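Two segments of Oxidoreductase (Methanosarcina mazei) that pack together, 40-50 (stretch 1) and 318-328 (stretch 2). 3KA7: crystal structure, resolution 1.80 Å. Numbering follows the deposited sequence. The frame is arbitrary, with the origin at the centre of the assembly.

Stretch 1, residues 40-50: TNLSYKGFQLS
Stretch 2 318-328: PELAPPGKHLT

What receives the start of stretch 2? A beta hairpin: strands 41-44 and 47-50 of stretch 1 are joined by a type I' turn from Tyr44 to Phe47, with Tyr44 N to Phe47 O and Phe47 N to Tyr44 O both 2.9 Å. Residues 318-320 form a 3-10 segment, and Leu320 (m, t) ends it against the second strand. Gln48 N donates to Leu320 O at 2.8 Å, nearly straight at 173°, while Phe47 CA lies 3.5 Å from the same Leu320 O. Leu320 CD2 meets Gln48 CB at 3.5 Å.

How do Ala321 and Pro322 hold Phe47? Their extended backbones (-145/161 and -63/161) run past the turn, with the CA atoms of Phe47 and Ala321 4.4 Å apart. The Phe47 ring (m, chi2 -97°) puts CE1 3.5 Å from Ala321 CB. Pro322 CD sits over one face, 3.5 Å from the Phe47 ring centroid and 6° off its normal, a CH-pi contact; Gly46 O is 3.2 Å from Pro322 CD.

What closes the contact after the type II turn from Pro322 to Lys325? Strand 326-328 runs 17° from the direction of strand 47-50. Leu327 (t, p) points toward stretch 1: its CB lies 4.1 Å from Phe47 CD1, at the ring edge, and its CD1 3.4 Å from Leu49 CD2.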

# COMPACT_ATOMS: atom_id res chain seq x y z
N THR A 40 -10.59 2.08 -2.96
CA THR A 40 -11.69 2.90 -3.43
C THR A 40 -12.36 3.61 -2.25
O THR A 40 -11.91 3.48 -1.12
CB THR A 40 -12.70 2.09 -4.25
OG1 THR A 40 -13.58 2.99 -4.95
CG2 THR A 40 -13.48 1.18 -3.34
N ASN A 41 -13.42 4.36 -2.52
CA ASN A 41 -14.01 5.19 -1.46
C ASN A 41 -15.14 4.47 -0.75
O ASN A 41 -15.78 3.59 -1.33
CB ASN A 41 -14.52 6.52 -2.03
CG ASN A 41 -13.41 7.43 -2.50
OD1 ASN A 41 -12.26 7.01 -2.69
ND2 ASN A 41 -13.74 8.71 -2.70
N LEU A 42 -15.39 4.85 0.49
CA LEU A 42 -16.54 4.37 1.23
C LEU A 42 -17.25 5.59 1.79
O LEU A 42 -16.66 6.33 2.58
CB LEU A 42 -16.11 3.45 2.37
CG LEU A 42 -17.09 3.40 3.54
CD1 LEU A 42 -18.35 2.68 3.13
CD2 LEU A 42 -16.46 2.72 4.75
N SER A 43 -18.48 5.82 1.35
CA SER A 43 -19.28 6.94 1.86
C SER A 43 -19.72 6.62 3.29
O SER A 43 -20.38 5.61 3.53
CB SER A 43 -20.50 7.18 0.97
OG SER A 43 -20.13 7.49 -0.37
N TYR A 44 -19.35 7.47 4.24
CA TYR A 44 -19.65 7.23 5.65
C TYR A 44 -19.91 8.54 6.38
O TYR A 44 -19.00 9.34 6.59
CB TYR A 44 -18.51 6.47 6.33
CG TYR A 44 -18.88 5.90 7.68
CD1 TYR A 44 -19.57 4.70 7.79
CD2 TYR A 44 -18.51 6.56 8.85
CE1 TYR A 44 -19.90 4.17 9.03
CE2 TYR A 44 -18.84 6.04 10.09
CZ TYR A 44 -19.54 4.85 10.18
OH TYR A 44 -19.86 4.33 11.41
N LYS A 45 -21.16 8.74 6.77
CA LYS A 45 -21.55 9.94 7.52
C LYS A 45 -21.09 11.26 6.89
O LYS A 45 -20.67 12.18 7.59
CB LYS A 45 -21.10 9.81 8.98
CG LYS A 45 -21.79 8.66 9.69
CD LYS A 45 -21.48 8.60 11.17
CE LYS A 45 -22.29 7.49 11.82
NZ LYS A 45 -21.90 7.27 13.23
N GLY A 46 -21.18 11.34 5.57
CA GLY A 46 -20.84 12.57 4.87
C GLY A 46 -19.36 12.68 4.52
O GLY A 46 -18.94 13.66 3.92
N PHE A 47 -18.58 11.67 4.91
CA PHE A 47 -17.15 11.61 4.61
C PHE A 47 -16.88 10.59 3.51
O PHE A 47 -17.58 9.58 3.41
CB PHE A 47 -16.36 11.19 5.85
CG PHE A 47 -16.26 12.25 6.90
CD1 PHE A 47 -15.13 13.05 6.99
CD2 PHE A 47 -17.28 12.45 7.82
CE1 PHE A 47 -15.01 14.03 7.97
CE2 PHE A 47 -17.18 13.42 8.80
CZ PHE A 47 -16.04 14.22 8.87
N GLN A 48 -15.85 10.85 2.70
CA GLN A 48 -15.36 9.85 1.77
C GLN A 48 -14.19 9.11 2.42
O GLN A 48 -13.04 9.51 2.27
CB GLN A 48 -14.90 10.50 0.46
CG GLN A 48 -16.04 11.02 -0.42
CD GLN A 48 -16.98 9.91 -0.87
OE1 GLN A 48 -18.16 9.90 -0.51
NE2 GLN A 48 -16.46 8.97 -1.65
N LEU A 49 -14.51 8.08 3.18
CA LEU A 49 -13.48 7.22 3.75
C LEU A 49 -13.02 6.28 2.63
O LEU A 49 -13.36 6.49 1.46
CB LEU A 49 -14.04 6.43 4.95
CG LEU A 49 -14.66 7.27 6.08
CD1 LEU A 49 -15.04 6.40 7.31
CD2 LEU A 49 -13.71 8.40 6.48
N SER A 50 -12.25 5.26 2.96
CA SER A 50 -11.78 4.35 1.93
C SER A 50 -11.91 2.91 2.36
O SER A 50 -12.08 2.61 3.55
CB SER A 50 -10.32 4.63 1.56
OG SER A 50 -9.45 4.03 2.50
N PRO A 318 -11.04 19.08 -0.24
CA PRO A 318 -12.01 19.33 0.80
C PRO A 318 -13.34 18.60 0.56
O PRO A 318 -14.11 18.44 1.49
CB PRO A 318 -12.22 20.86 0.75
CG PRO A 318 -11.04 21.40 0.02
CD PRO A 318 -10.56 20.32 -0.90
N GLU A 319 -13.59 18.15 -0.67
CA GLU A 319 -14.86 17.48 -0.97
C GLU A 319 -14.97 16.11 -0.32
O GLU A 319 -16.03 15.48 -0.36
CB GLU A 319 -15.09 17.34 -2.49
CG GLU A 319 -15.00 18.64 -3.29
CD GLU A 319 -16.07 19.65 -2.94
OE1 GLU A 319 -17.23 19.24 -2.69
OE2 GLU A 319 -15.77 20.86 -2.91
N LEU A 320 -13.88 15.64 0.28
CA LEU A 320 -13.89 14.32 0.92
C LEU A 320 -14.47 14.35 2.34
O LEU A 320 -14.54 13.33 3.01
CB LEU A 320 -12.48 13.72 0.94
CG LEU A 320 -11.86 13.54 -0.45
CD1 LEU A 320 -10.45 12.98 -0.33
CD2 LEU A 320 -12.72 12.64 -1.31
N ALA A 321 -14.90 15.54 2.78
CA ALA A 321 -15.54 15.71 4.07
C ALA A 321 -16.61 16.78 3.98
O ALA A 321 -16.59 17.60 3.05
CB ALA A 321 -14.52 16.09 5.13
N PRO A 322 -17.55 16.80 4.94
CA PRO A 322 -18.54 17.88 5.02
C PRO A 322 -17.86 19.22 5.28
O PRO A 322 -16.74 19.27 5.78
CB PRO A 322 -19.37 17.53 6.26
CG PRO A 322 -19.12 16.07 6.51
CD PRO A 322 -17.75 15.78 5.99
N PRO A 323 -18.58 20.32 4.99
CA PRO A 323 -18.12 21.68 5.25
C PRO A 323 -17.63 21.87 6.69
O PRO A 323 -18.29 21.43 7.63
CB PRO A 323 -19.38 22.53 4.99
CG PRO A 323 -20.13 21.74 3.97
CD PRO A 323 -19.90 20.29 4.35
N GLY A 324 -16.47 22.50 6.85
CA GLY A 324 -15.94 22.79 8.19
C GLY A 324 -15.43 21.57 8.93
O GLY A 324 -15.31 21.57 10.16
N LYS A 325 -15.13 20.51 8.19
CA LYS A 325 -14.57 19.31 8.81
C LYS A 325 -13.31 18.91 8.05
O LYS A 325 -13.19 19.19 6.86
CB LYS A 325 -15.57 18.15 8.78
CG LYS A 325 -16.82 18.35 9.64
CD LYS A 325 -16.46 18.67 11.08
CE LYS A 325 -17.69 19.03 11.90
NZ LYS A 325 -18.65 17.89 12.02
N HIS A 326 -12.38 18.27 8.75
CA HIS A 326 -11.26 17.62 8.08
C HIS A 326 -11.35 16.11 8.32
O HIS A 326 -11.91 15.66 9.32
CB HIS A 326 -9.91 18.14 8.60
CG HIS A 326 -9.44 19.38 7.92
ND1 HIS A 326 -9.06 19.41 6.60
CD2 HIS A 326 -9.30 20.65 8.38
CE1 HIS A 326 -8.70 20.63 6.26
NE2 HIS A 326 -8.82 21.41 7.33
N LEU A 327 -10.82 15.35 7.37
CA LEU A 327 -10.70 13.90 7.53
C LEU A 327 -9.26 13.61 7.87
O LEU A 327 -8.37 13.83 7.05
CB LEU A 327 -11.07 13.20 6.23
CG LEU A 327 -10.90 11.67 6.17
CD1 LEU A 327 -11.58 10.96 7.36
CD2 LEU A 327 -11.40 11.13 4.83
N THR A 328 -9.03 13.13 9.08
CA THR A 328 -7.68 12.82 9.53
C THR A 328 -7.64 11.32 9.79
O THR A 328 -8.44 10.79 10.57
CB THR A 328 -7.36 13.57 10.82
OG1 THR A 328 -7.61 14.97 10.62
CG2 THR A 328 -5.89 13.36 11.23